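Local structure of MDM10 isoform 1 (Saccharomyces cerevisiae, 7BTX) at residues P53-S58 against L71-S76; S140-R145 against A155-R160; L231-E236 against T250-Y255; H277-Y282 against C293-F298. The protein serves in the complex that tethers the endoplasmic reticulum to mitochondria, and takes part in late assembly of the TOM translocase of the mitochondrial outer membrane. All blocks are in the same frame, centred on the assembly; numbering follows the deposited sequence.

Interaction 1 (P53-S58 against L71-S76); sequences PNTFNS and LSYLYS
Phe56 turns the edge of its ring to the neighbouring strand: Leu74 CB lies in the ring plane, 3.6 Å from Phe56 CE2, and Ser72 CB sits near the same plane, beside CD2. Leu74 CD2 also reaches CE2 and CZ, so the leucine meets one corner of the phenyl rim. With CG anti to the carbonyl carbon (chi1 -51°), Phe56 starts its ring beside its own backbone N. The Tyr73 ring has Thr55 OG1 at its edge, while Asn54 O approaches obliquely, 3.2 Å from Tyr73 CD1. Farther out, Asn54 OD1 stands at the edge of the Tyr75 ring, 4.4 Å from Tyr75 CD1. On the face carrying Thr55 and Asn57, Leu71 CD1 touches two side chains of 53-58, meeting Thr55 CG2 at 3.6 Å and Asn57 OD1 at 3.3 Å. The backbones pair antiparallel. Phe56 and Ser72 form a hydrogen-bonded pair, Phe56 N to Ser72 O at 3.0 Å and Ser72 N to Phe56 O at 2.8 Å, and Leu74 N reaches Asn54 O at 3.1 Å, where regular strand pairing gives out toward Pro53. Ser72 OG is taken by Arg145 on the next strand, and Asn57 OD1 has a weak bond from Tyr148. The chemistry is therefore divided: main-chain bonds fix the register of this barrel hairpin, the Phe56 edge and Leu74 supply apolar contact on one face, and the buried polar ends of Ser72 and Asn57 find partners beyond the pair.

Interaction 2 (S140-R145 against A155-R160); sequences SLYYGR and AMIIKR
Lys159 reaches across to two hydroxyls of the neighbouring strand. Its chain, with CG anti to the carbonyl carbon, bends at chi2 and again at chi3 (both -71°), which folds CD and CE back toward Ser140. NZ then donates to Ser140 OG at 2.7 Å and, in a longer bond, to Tyr142 OH at 3.3 Å. An alanine here, lacking the amine, would probably leave Ser140 OG and Tyr142 OH no longer bridged and the Tyr142 end freer to move. The Tyr142 ring crosses Ile157 at a slant, its CE2 touching Ile157 CG2 at 3.6 Å. On the other face, Leu141 and Ile158 run alongside each other in the same direction, with Leu141 CD2 3.8 Å from Ile158 CD1. The same CD2 meets Met156 CE at 3.7 Å, at the end of a methionine chain bent at chi3. Tyr143 turns a ring edge to the methionine, Tyr143 CD2 lying 4.0 Å from Met156 CB, and its hydroxyl bonds to Glu154. Between the two layers of side chains, Leu141 with Ile158 and Tyr143 with Met156 are hydrogen-bonded pairs, each joined by two backbone bonds, on strands at 178°. Helix 5-16 covers the Leu141 and Ile158 face: Phe12 touches both residues, Leu9 touches Ile158, and Met5 touches Tyr143. This is an antiparallel hairpin of a mitochondrial outer-membrane beta-barrel, with an N-terminal helix packed against one face of the barrel wall, as in the porin-like barrels of that membrane.

Interaction 3 (L231-E236 against T250-Y255); sequences LSLGAE and TTLRYY
Leu252 pushes its CD1 branch against three residues of the neighbouring strand: Leu231 CD2 at 3.8 Å, Leu233 CG also at 3.8 Å, and, closer, Ser232 O at 3.3 Å. A single methyl thus touches two apolar side chains, and it meets Leu233 at CD1 as well as at CG. Beyond it, Leu231 CB approaches the Tyr254 ring at CD1, 3.9 Å away and at a slant, while Leu231 N lies in the plane of that ring, at its edge. This is a hairpin of the membrane beta-barrel, strand 230-240 against strand 245-258, in which the first strand is interrupted, and pairing weakens accordingly near Ser232. Gly234 and Thr251 form a regular antiparallel hydrogen-bonded pair: Gly234 N bonds to Thr251 O at 2.9 Å, and Thr251 N returns a longer bond to Gly234 O at 3.2 Å. At the broken part a single, weak bond crosses, Ser232 N to Arg253 O at 3.0 Å. There Arg253 holds CG between its backbone N and carbonyl carbon (chi1 71°), where it meets Ser232 CB at 3.7 Å, and Ser232 CB also lies at the edge of the guanidinium. Ile27, from a loop, touches both Thr251 and Arg253, and Tyr24 takes the Thr251 hydroxyl in a hydrogen bond. At the far end Thr250 CG2 packs on the carbonyl oxygen of Gly234.

Interaction 4 (H277-Y282 against C293-F298); sequences HISSTY and CAKYDF
This surface contact of antiparallel barrel strands lies on the hairpin of strands 280-284 and 292-297, and continues past the regular pairing to His277 and Phe298. Tyr282 and Ala294 form a hydrogen-bonded pair, Ala294 N to Tyr282 O at 2.9 Å and Tyr282 N to Ala294 O at 3.3 Å; farther along, Tyr296 N makes a weak bond to Ser280 O. At the open end of the hairpin, away from its turn, His277 crosses Asp297 at about a right angle, with ring and carboxylate planes 38° apart. NE2 comes close to OD2 but at a poor angle, so any bond there is doubtful. His277 CD2 also lies 3.2 Å from Phe298 O. An alanine here removes the imidazole and would probably open a gap beside the Asp297 carboxylate and Phe298 O, though Asp297 OD2 still receives a weak bond from Phe298 N. On the face toward helix 30-33, where Ser31 touches both Thr281 and Lys295, the lysine's CG and CD pass beside the threonine, CG lying 3.6 Å from Thr281 OG1. The other branch of this threonine, CG2, anti to the backbone N, rests 3.8 Å from Cys293 SG.

Interactions 1 and 2 share one sheet and touch: strand 68-76 lies beside strand 140-147, and Tyr73 N with Gly144 O, and Tyr142 N with Tyr75 O, probably hydrogen-bond across the seam. Interactions 3 and 4 lie in the second sheet, their centres 14 Å apart without touching. Interaction 1 is mostly buried, interactions 2 and 3 are partly so, and interaction 4 is at the surface. Interactions 1 to 3 all have apolar side-chain contacts, interaction 2 adding a lysine bridge to two hydroxyls, whereas interaction 4 is mainly polar. The weak backbone bonds of interactions 3 and 4 fall where strand pairing breaks off.

Interaction 1 (P53-S58 against L71-S76)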
loop_
_atom_site.group_PDB
_atom_site.type_symbol
_atom_site.label_atom_id
_atom_site.label_comp_id
_atom_site.label_asym_id
_atom_site.label_seq_id
_atom_site.Cartn_x
_atom_site.Cartn_y
_atom_site.Cartn_z
ATOM N N PRO D 53 34.984 4.193 1.017
ATOM C CA PRO D 53 35.720 3.021 1.511
ATOM C C PRO D 53 35.128 2.340 2.735
ATOM O O PRO D 53 35.333 1.139 2.928
ATOM C CB PRO D 53 37.095 3.609 1.827
ATOM C CG PRO D 53 37.284 4.582 0.762
ATOM C CD PRO D 53 35.935 5.173 0.462
ATOM N N ASN D 54 34.395 3.078 3.565
ATOM C CA ASN D 54 33.866 2.541 4.811
ATOM C C ASN D 54 32.345 2.517 4.833
ATOM O O ASN D 54 31.752 2.547 5.909
ATOM C CB ASN D 54 34.392 3.345 5.997
ATOM C CG ASN D 54 35.870 3.153 6.213
ATOM O OD1 ASN D 54 36.379 2.040 6.133
ATOM N ND2 ASN D 54 36.571 4.239 6.483
ATOM N N THR D 55 31.701 2.454 3.674
ATOM C CA THR D 55 30.255 2.597 3.599
ATOM C C THR D 55 29.717 1.685 2.507
ATOM O O THR D 55 30.293 1.615 1.421
ATOM C CB THR D 55 29.878 4.059 3.337
ATOM O OG1 THR D 55 30.301 4.866 4.438
ATOM C CG2 THR D 55 28.416 4.235 3.191
ATOM N N PHE D 56 28.633 0.974 2.809
ATOM C CA PHE D 56 28.009 0.029 1.898
ATOM C C PHE D 56 26.551 0.404 1.709
ATOM O O PHE D 56 25.884 0.833 2.652
ATOM C CB PHE D 56 28.084 -1.414 2.421
ATOM C CG PHE D 56 29.455 -1.843 2.837
ATOM C CD1 PHE D 56 30.288 -2.489 1.946
ATOM C CD2 PHE D 56 29.906 -1.622 4.131
ATOM C CE1 PHE D 56 31.551 -2.882 2.329
ATOM C CE2 PHE D 56 31.165 -2.003 4.508
ATOM C CZ PHE D 56 31.987 -2.638 3.612
ATOM N N ASN D 57 26.059 0.222 0.494
ATOM C CA ASN D 57 24.660 0.417 0.164
ATOM C C ASN D 57 24.020 -0.892 -0.249
ATOM O O ASN D 57 24.604 -1.667 -1.005
ATOM C CB ASN D 57 24.495 1.442 -0.950
ATOM C CG ASN D 57 24.329 2.831 -0.426
ATOM O OD1 ASN D 57 23.465 3.080 0.402
ATOM N ND2 ASN D 57 25.173 3.736 -0.868
ATOM N N SER D 58 22.817 -1.123 0.253
ATOM C CA SER D 58 21.993 -2.255 -0.122
ATOM C C SER D 58 20.659 -1.746 -0.638
ATOM O O SER D 58 20.248 -0.625 -0.344
ATOM C CB SER D 58 21.776 -3.194 1.064
ATOM O OG SER D 58 20.913 -4.263 0.727
ATOM N N LEU D 71 21.965 1.780 4.524
ATOM C CA LEU D 71 23.289 2.388 4.478
ATOM C C LEU D 71 24.084 1.862 5.656
ATOM O O LEU D 71 23.748 2.148 6.806
ATOM C CB LEU D 71 23.211 3.912 4.541
ATOM C CG LEU D 71 24.465 4.745 4.313
ATOM C CD1 LEU D 71 24.819 4.729 2.875
ATOM C CD2 LEU D 71 24.207 6.158 4.752
ATOM N N SER D 72 25.135 1.111 5.375
ATOM C CA SER D 72 25.975 0.534 6.406
ATOM C C SER D 72 27.252 1.343 6.541
ATOM O O SER D 72 27.753 1.902 5.570
ATOM C CB SER D 72 26.319 -0.917 6.083
ATOM O OG SER D 72 25.151 -1.706 6.005
ATOM N N TYR D 73 27.765 1.417 7.760
ATOM C CA TYR D 73 29.097 1.940 8.024
ATOM C C TYR D 73 29.885 0.812 8.659
ATOM O O TYR D 73 29.351 0.093 9.501
ATOM C CB TYR D 73 29.048 3.162 8.944
ATOM C CG TYR D 73 30.409 3.687 9.320
ATOM C CD1 TYR D 73 31.141 4.447 8.432
ATOM C CD2 TYR D 73 30.965 3.416 10.561
ATOM C CE1 TYR D 73 32.383 4.918 8.758
ATOM C CE2 TYR D 73 32.212 3.883 10.895
ATOM C CZ TYR D 73 32.914 4.634 9.988
ATOM O OH TYR D 73 34.158 5.113 10.306
ATOM N N LEU D 74 31.135 0.636 8.253
ATOM C CA LEU D 74 31.966 -0.430 8.801
ATOM C C LEU D 74 33.424 -0.004 8.764
ATOM O O LEU D 74 34.013 0.124 7.689
ATOM C CB LEU D 74 31.762 -1.738 8.040
ATOM C CG LEU D 74 32.754 -2.867 8.310
ATOM C CD1 LEU D 74 32.571 -3.417 9.697
ATOM C CD2 LEU D 74 32.582 -3.957 7.292
ATOM N N TYR D 75 34.002 0.209 9.939
ATOM C CA TYR D 75 35.417 0.510 10.091
ATOM C C TYR D 75 35.997 -0.480 11.087
ATOM O O TYR D 75 35.356 -0.790 12.093
ATOM C CB TYR D 75 35.620 1.947 10.568
ATOM C CG TYR D 75 37.012 2.221 11.064
ATOM C CD1 TYR D 75 38.090 2.223 10.193
ATOM C CD2 TYR D 75 37.253 2.465 12.406
ATOM C CE1 TYR D 75 39.366 2.462 10.641
ATOM C CE2 TYR D 75 38.528 2.706 12.865
ATOM C CZ TYR D 75 39.580 2.704 11.978
ATOM O OH TYR D 75 40.853 2.946 12.433
ATOM N N SER D 76 37.195 -0.981 10.812
ATOM C CA SER D 76 37.848 -1.922 11.705
ATOM C C SER D 76 39.363 -1.790 11.639
ATOM O O SER D 76 39.932 -1.487 10.589
ATOM C CB SER D 76 37.457 -3.347 11.369
ATOM O OG SER D 76 38.165 -3.790 10.231
#

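Interaction 2 (S140-R145 against A155-R160)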
loop_
_atom_site.group_PDB
_atom_site.type_symbol
_atom_site.label_atom_id
_atom_site.label_comp_id
_atom_site.label_asym_id
_atom_site.label_seq_id
_atom_site.Cartn_x
_atom_site.Cartn_y
_atom_site.Cartn_z
ATOM N N SER D 140 39.733 -3.522 16.867
ATOM C CA SER D 140 38.401 -3.011 17.137
ATOM C C SER D 140 37.583 -3.077 15.862
ATOM O O SER D 140 38.125 -3.122 14.760
ATOM C CB SER D 140 38.428 -1.577 17.667
ATOM O OG SER D 140 39.074 -1.506 18.923
ATOM N N LEU D 141 36.265 -3.095 16.028
ATOM C CA LEU D 141 35.334 -3.043 14.911
ATOM C C LEU D 141 34.225 -2.077 15.264
ATOM O O LEU D 141 33.673 -2.144 16.362
ATOM C CB LEU D 141 34.766 -4.425 14.577
ATOM C CG LEU D 141 33.828 -4.547 13.375
ATOM C CD1 LEU D 141 34.113 -5.807 12.654
ATOM C CD2 LEU D 141 32.379 -4.590 13.800
ATOM N N TYR D 142 33.907 -1.186 14.339
ATOM C CA TYR D 142 32.771 -0.296 14.467
ATOM C C TYR D 142 31.843 -0.517 13.287
ATOM O O TYR D 142 32.265 -0.499 12.133
ATOM C CB TYR D 142 33.214 1.163 14.528
ATOM C CG TYR D 142 34.111 1.456 15.698
ATOM C CD1 TYR D 142 35.491 1.375 15.577
ATOM C CD2 TYR D 142 33.578 1.799 16.926
ATOM C CE1 TYR D 142 36.308 1.628 16.647
ATOM C CE2 TYR D 142 34.389 2.061 17.997
ATOM C CZ TYR D 142 35.749 1.972 17.852
ATOM O OH TYR D 142 36.556 2.233 18.927
ATOM N N TYR D 143 30.574 -0.748 13.591
ATOM C CA TYR D 143 29.605 -1.068 12.554
ATOM C C TYR D 143 28.308 -0.370 12.903
ATOM O O TYR D 143 27.896 -0.388 14.062
ATOM C CB TYR D 143 29.400 -2.576 12.440
ATOM C CG TYR D 143 28.214 -2.985 11.603
ATOM C CD1 TYR D 143 28.281 -2.972 10.217
ATOM C CD2 TYR D 143 27.031 -3.402 12.196
ATOM C CE1 TYR D 143 27.206 -3.345 9.453
ATOM C CE2 TYR D 143 25.953 -3.767 11.440
ATOM C CZ TYR D 143 26.048 -3.742 10.073
ATOM O OH TYR D 143 24.966 -4.120 9.327
ATOM N N GLY D 144 27.676 0.247 11.913
ATOM C CA GLY D 144 26.364 0.818 12.090
ATOM C C GLY D 144 25.597 0.721 10.790
ATOM O O GLY D 144 26.176 0.650 9.714
ATOM N N ARG D 145 24.277 0.716 10.906
ATOM C CA ARG D 145 23.442 0.574 9.726
ATOM C C ARG D 145 22.074 1.186 9.972
ATOM O O ARG D 145 21.448 0.914 10.994
ATOM C CB ARG D 145 23.292 -0.894 9.348
ATOM C CG ARG D 145 22.400 -1.126 8.175
ATOM C CD ARG D 145 22.150 -2.579 8.006
ATOM N NE ARG D 145 22.969 -3.150 6.955
ATOM C CZ ARG D 145 22.739 -4.334 6.413
ATOM N NH1 ARG D 145 21.714 -5.057 6.824
ATOM N NH2 ARG D 145 23.528 -4.789 5.458
ATOM N N ALA D 155 23.623 -1.140 15.452
ATOM C CA ALA D 155 25.018 -0.806 15.666
ATOM C C ALA D 155 25.719 -1.971 16.342
ATOM O O ALA D 155 25.086 -2.834 16.949
ATOM C CB ALA D 155 25.160 0.471 16.498
ATOM N N MET D 156 27.042 -1.988 16.229
ATOM C CA MET D 156 27.861 -3.012 16.857
ATOM C C MET D 156 29.289 -2.523 17.028
ATOM O O MET D 156 29.934 -2.124 16.058
ATOM C CB MET D 156 27.854 -4.299 16.038
ATOM C CG MET D 156 28.647 -5.416 16.670
ATOM S SD MET D 156 28.473 -6.981 15.823
ATOM C CE MET D 156 29.254 -6.596 14.270
ATOM N N ILE D 157 29.794 -2.548 18.254
ATOM C CA ILE D 157 31.180 -2.220 18.550
ATOM C C ILE D 157 31.817 -3.453 19.157
ATOM O O ILE D 157 31.268 -4.034 20.094
ATOM C CB ILE D 157 31.291 -1.023 19.511
ATOM C CG1 ILE D 157 30.523 0.178 18.972
ATOM C CG2 ILE D 157 32.733 -0.653 19.743
ATOM C CD1 ILE D 157 30.226 1.204 20.013
ATOM N N ILE D 158 32.956 -3.865 18.620
ATOM C CA ILE D 158 33.729 -4.972 19.165
ATOM C C ILE D 158 35.068 -4.396 19.586
ATOM O O ILE D 158 35.682 -3.634 18.835
ATOM C CB ILE D 158 33.920 -6.105 18.153
ATOM C CG1 ILE D 158 32.596 -6.510 17.529
ATOM C CG2 ILE D 158 34.534 -7.306 18.814
ATOM C CD1 ILE D 158 32.771 -7.412 16.353
ATOM N N LYS D 159 35.515 -4.734 20.788
ATOM C CA LYS D 159 36.817 -4.329 21.295
ATOM C C LYS D 159 37.516 -5.568 21.824
ATOM O O LYS D 159 37.026 -6.192 22.767
ATOM C CB LYS D 159 36.680 -3.296 22.414
ATOM C CG LYS D 159 35.857 -2.067 22.093
ATOM C CD LYS D 159 36.575 -1.174 21.120
ATOM C CE LYS D 159 37.755 -0.497 21.774
ATOM N NZ LYS D 159 38.496 0.328 20.787
ATOM N N ARG D 160 38.654 -5.929 21.237
ATOM C CA ARG D 160 39.442 -7.022 21.805
ATOM C C ARG D 160 40.457 -6.427 22.776
ATOM O O ARG D 160 41.520 -5.931 22.402
ATOM C CB ARG D 160 40.112 -7.858 20.729
ATOM C CG ARG D 160 40.724 -9.104 21.331
ATOM C CD ARG D 160 41.092 -10.137 20.311
ATOM N NE ARG D 160 41.689 -11.304 20.946
ATOM C CZ ARG D 160 42.204 -12.329 20.279
ATOM N NH1 ARG D 160 42.734 -13.351 20.930
ATOM N NH2 ARG D 160 42.198 -12.327 18.957
#

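Interaction 3 (L231-E236 against T250-Y255)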
loop_
_atom_site.group_PDB
_atom_site.type_symbol
_atom_site.label_atom_id
_atom_site.label_comp_id
_atom_site.label_asym_id
_atom_site.label_seq_id
_atom_site.Cartn_x
_atom_site.Cartn_y
_atom_site.Cartn_z
ATOM N N LEU D 231 35.070 -34.115 23.538
ATOM C CA LEU D 231 33.811 -33.998 24.255
ATOM C C LEU D 231 33.738 -32.648 24.951
ATOM O O LEU D 231 34.363 -32.452 25.993
ATOM C CB LEU D 231 33.657 -35.142 25.262
ATOM C CG LEU D 231 32.315 -35.382 25.965
ATOM C CD1 LEU D 231 32.143 -36.867 26.190
ATOM C CD2 LEU D 231 32.202 -34.668 27.303
ATOM N N SER D 232 32.987 -31.713 24.388
ATOM C CA SER D 232 32.745 -30.454 25.066
ATOM C C SER D 232 31.580 -30.584 26.039
ATOM O O SER D 232 30.929 -31.625 26.131
ATOM C CB SER D 232 32.462 -29.353 24.058
ATOM O OG SER D 232 31.789 -28.291 24.689
ATOM N N LEU D 233 31.318 -29.503 26.771
ATOM C CA LEU D 233 30.218 -29.457 27.726
ATOM C C LEU D 233 29.888 -28.001 28.020
ATOM O O LEU D 233 30.762 -27.240 28.434
ATOM C CB LEU D 233 30.579 -30.197 29.018
ATOM C CG LEU D 233 29.480 -30.655 29.987
ATOM C CD1 LEU D 233 29.987 -31.864 30.750
ATOM C CD2 LEU D 233 28.998 -29.590 30.966
ATOM N N GLY D 234 28.639 -27.607 27.834
ATOM C CA GLY D 234 28.290 -26.214 27.999
ATOM C C GLY D 234 27.095 -25.968 28.889
ATOM O O GLY D 234 26.349 -26.895 29.204
ATOM N N ALA D 235 26.909 -24.724 29.309
ATOM C CA ALA D 235 25.749 -24.336 30.091
ATOM C C ALA D 235 25.431 -22.868 29.825
ATOM O O ALA D 235 26.250 -22.125 29.289
ATOM C CB ALA D 235 26.000 -24.602 31.570
ATOM N N GLU D 236 24.234 -22.431 30.198
ATOM C CA GLU D 236 23.886 -21.021 30.115
ATOM C C GLU D 236 22.882 -20.714 31.211
ATOM O O GLU D 236 22.167 -21.608 31.659
ATOM C CB GLU D 236 23.337 -20.646 28.737
ATOM C CG GLU D 236 21.899 -21.002 28.500
ATOM C CD GLU D 236 21.487 -20.830 27.057
ATOM O OE1 GLU D 236 22.355 -20.497 26.225
ATOM O OE2 GLU D 236 20.291 -21.021 26.756
ATOM N N THR D 250 21.876 -26.919 29.010
ATOM C CA THR D 250 23.055 -27.756 29.178
ATOM C C THR D 250 23.232 -28.576 27.912
ATOM O O THR D 250 22.304 -29.272 27.497
ATOM C CB THR D 250 22.927 -28.687 30.389
ATOM O OG1 THR D 250 22.812 -27.922 31.594
ATOM C CG2 THR D 250 24.139 -29.586 30.496
ATOM N N THR D 251 24.392 -28.503 27.281
ATOM C CA THR D 251 24.593 -29.162 26.006
ATOM C C THR D 251 25.897 -29.958 26.057
ATOM O O THR D 251 26.818 -29.626 26.801
ATOM C CB THR D 251 24.556 -28.112 24.896
ATOM O OG1 THR D 251 23.494 -27.187 25.154
ATOM C CG2 THR D 251 24.291 -28.743 23.552
ATOM N N LEU D 252 25.970 -31.039 25.283
ATOM C CA LEU D 252 27.034 -32.026 25.431
ATOM C C LEU D 252 27.593 -32.490 24.087
ATOM O O LEU D 252 27.561 -33.689 23.800
ATOM C CB LEU D 252 26.513 -33.209 26.253
ATOM C CG LEU D 252 27.452 -34.184 26.972
ATOM C CD1 LEU D 252 28.580 -33.451 27.636
ATOM C CD2 LEU D 252 26.679 -35.001 27.983
ATOM N N ARG D 253 28.028 -31.570 23.224
ATOM C CA ARG D 253 28.509 -31.964 21.902
ATOM C C ARG D 253 29.776 -32.811 22.000
ATOM O O ARG D 253 30.499 -32.783 22.994
ATOM C CB ARG D 253 28.782 -30.752 21.013
ATOM C CG ARG D 253 29.987 -29.942 21.406
ATOM C CD ARG D 253 30.244 -28.797 20.444
ATOM N NE ARG D 253 30.664 -29.259 19.129
ATOM C CZ ARG D 253 31.923 -29.529 18.803
ATOM N NH1 ARG D 253 32.887 -29.382 19.701
ATOM N NH2 ARG D 253 32.219 -29.944 17.581
ATOM N N TYR D 254 30.023 -33.596 20.953
ATOM C CA TYR D 254 31.100 -34.586 20.959
ATOM C C TYR D 254 31.564 -34.803 19.523
ATOM O O TYR D 254 30.961 -35.576 18.778
ATOM C CB TYR D 254 30.621 -35.882 21.600
ATOM C CG TYR D 254 31.563 -37.053 21.468
ATOM C CD1 TYR D 254 32.847 -37.003 21.990
ATOM C CD2 TYR D 254 31.155 -38.225 20.847
ATOM C CE1 TYR D 254 33.706 -38.080 21.880
ATOM C CE2 TYR D 254 32.003 -39.307 20.737
ATOM C CZ TYR D 254 33.278 -39.228 21.252
ATOM O OH TYR D 254 34.125 -40.303 21.140
ATOM N N TYR D 255 32.650 -34.135 19.150
ATOM C CA TYR D 255 33.190 -34.189 17.798
ATOM C C TYR D 255 34.092 -35.410 17.676
ATOM O O TYR D 255 34.900 -35.674 18.569
ATOM C CB TYR D 255 33.958 -32.903 17.505
ATOM C CG TYR D 255 34.264 -32.640 16.053
ATOM C CD1 TYR D 255 35.477 -33.023 15.499
ATOM C CD2 TYR D 255 33.351 -31.982 15.244
ATOM C CE1 TYR D 255 35.765 -32.769 14.174
ATOM C CE2 TYR D 255 33.629 -31.725 13.917
ATOM C CZ TYR D 255 34.837 -32.119 13.390
ATOM O OH TYR D 255 35.124 -31.870 12.069
#

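Interaction 4 (H277-Y282 against C293-F298)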
loop_
_atom_site.group_PDB
_atom_site.type_symbol
_atom_site.label_atom_id
_atom_site.label_comp_id
_atom_site.label_asym_id
_atom_site.label_seq_id
_atom_site.Cartn_x
_atom_site.Cartn_y
_atom_site.Cartn_z
ATOM N N HIS D 277 12.742 -29.938 27.991
ATOM C CA HIS D 277 12.819 -30.172 26.553
ATOM C C HIS D 277 14.193 -30.737 26.193
ATOM O O HIS D 277 15.122 -30.026 25.812
ATOM C CB HIS D 277 12.526 -28.884 25.798
ATOM C CG HIS D 277 12.489 -29.054 24.314
ATOM N ND1 HIS D 277 13.503 -28.616 23.490
ATOM C CD2 HIS D 277 11.564 -29.621 23.504
ATOM C CE1 HIS D 277 13.202 -28.902 22.236
ATOM N NE2 HIS D 277 12.032 -29.512 22.217
ATOM N N ILE D 278 14.306 -32.059 26.318
ATOM C CA ILE D 278 15.531 -32.735 25.919
ATOM C C ILE D 278 15.595 -32.815 24.404
ATOM O O ILE D 278 14.642 -33.240 23.743
ATOM C CB ILE D 278 15.599 -34.135 26.550
ATOM C CG1 ILE D 278 15.557 -34.030 28.070
ATOM C CG2 ILE D 278 16.844 -34.878 26.095
ATOM C CD1 ILE D 278 15.773 -35.343 28.785
ATOM N N SER D 279 16.721 -32.393 23.845
ATOM C CA SER D 279 17.007 -32.548 22.430
ATOM C C SER D 279 18.176 -33.501 22.252
ATOM O O SER D 279 18.898 -33.822 23.196
ATOM C CB SER D 279 17.330 -31.208 21.772
ATOM O OG SER D 279 17.958 -31.419 20.523
ATOM N N SER D 280 18.357 -33.952 21.018
ATOM C CA SER D 280 19.446 -34.852 20.678
ATOM C C SER D 280 19.695 -34.758 19.187
ATOM O O SER D 280 18.746 -34.733 18.404
ATOM C CB SER D 280 19.114 -36.288 21.074
ATOM O OG SER D 280 20.153 -37.167 20.698
ATOM N N THR D 281 20.956 -34.712 18.778
ATOM C CA THR D 281 21.298 -34.433 17.395
ATOM C C THR D 281 22.455 -35.310 16.964
ATOM O O THR D 281 23.509 -35.301 17.596
ATOM C CB THR D 281 21.672 -32.959 17.213
ATOM O OG1 THR D 281 20.502 -32.146 17.345
ATOM C CG2 THR D 281 22.293 -32.721 15.858
ATOM N N TYR D 282 22.252 -36.068 15.900
ATOM C CA TYR D 282 23.331 -36.743 15.201
ATOM C C TYR D 282 23.654 -35.945 13.948
ATOM O O TYR D 282 22.761 -35.375 13.324
ATOM C CB TYR D 282 22.931 -38.173 14.845
ATOM C CG TYR D 282 23.940 -38.933 14.030
ATOM C CD1 TYR D 282 23.788 -39.077 12.658
ATOM C CD2 TYR D 282 25.031 -39.528 14.633
ATOM C CE1 TYR D 282 24.702 -39.780 11.912
ATOM C CE2 TYR D 282 25.949 -40.233 13.897
ATOM C CZ TYR D 282 25.783 -40.354 12.538
ATOM O OH TYR D 282 26.704 -41.057 11.803
ATOM N N CYS D 293 22.146 -34.774 8.933
ATOM C CA CYS D 293 21.835 -34.386 10.313
ATOM C C CYS D 293 20.468 -34.961 10.677
ATOM O O CYS D 293 19.461 -34.627 10.056
ATOM C CB CYS D 293 21.848 -32.879 10.488
ATOM S SG CYS D 293 21.435 -32.307 12.144
ATOM N N ALA D 294 20.442 -35.805 11.706
ATOM C CA ALA D 294 19.199 -36.426 12.156
ATOM C C ALA D 294 18.933 -36.069 13.618
ATOM O O ALA D 294 19.354 -36.750 14.551
ATOM C CB ALA D 294 19.261 -37.933 11.959
ATOM N N LYS D 295 18.201 -34.981 13.813
ATOM C CA LYS D 295 17.864 -34.560 15.165
ATOM C C LYS D 295 16.646 -35.315 15.669
ATOM O O LYS D 295 15.589 -35.289 15.037
ATOM C CB LYS D 295 17.596 -33.062 15.211
ATOM C CG LYS D 295 16.982 -32.601 16.512
ATOM C CD LYS D 295 17.068 -31.106 16.676
ATOM C CE LYS D 295 15.938 -30.417 15.958
ATOM N NZ LYS D 295 15.957 -28.949 16.187
ATOM N N TYR D 296 16.783 -35.974 16.814
ATOM C CA TYR D 296 15.655 -36.575 17.515
ATOM C C TYR D 296 15.339 -35.709 18.722
ATOM O O TYR D 296 16.123 -35.650 19.670
ATOM C CB TYR D 296 15.948 -38.006 17.950
ATOM C CG TYR D 296 14.879 -38.555 18.865
ATOM C CD1 TYR D 296 13.593 -38.780 18.398
ATOM C CD2 TYR D 296 15.150 -38.830 20.198
ATOM C CE1 TYR D 296 12.609 -39.272 19.226
ATOM C CE2 TYR D 296 14.171 -39.324 21.037
ATOM C CZ TYR D 296 12.904 -39.541 20.543
ATOM O OH TYR D 296 11.922 -40.034 21.367
ATOM N N ASP D 297 14.193 -35.048 18.690
ATOM C CA ASP D 297 13.790 -34.181 19.778
ATOM C C ASP D 297 12.899 -34.959 20.741
ATOM O O ASP D 297 12.444 -36.065 20.443
ATOM C CB ASP D 297 13.083 -32.954 19.216
ATOM C CG ASP D 297 13.147 -31.776 20.141
ATOM O OD1 ASP D 297 13.985 -30.885 19.903
ATOM O OD2 ASP D 297 12.357 -31.735 21.104
ATOM N N PHE D 298 12.648 -34.382 21.915
ATOM C CA PHE D 298 11.820 -35.030 22.925
ATOM C C PHE D 298 11.229 -33.982 23.861
ATOM O O PHE D 298 11.391 -32.782 23.629
ATOM C CB PHE D 298 12.638 -36.066 23.707
ATOM C CG PHE D 298 11.806 -37.148 24.337
ATOM C CD1 PHE D 298 10.919 -37.891 23.575
ATOM C CD2 PHE D 298 11.880 -37.385 25.698
ATOM C CE1 PHE D 298 10.137 -38.878 24.157
ATOM C CE2 PHE D 298 11.101 -38.367 26.288
ATOM C CZ PHE D 298 10.229 -39.115 25.513
#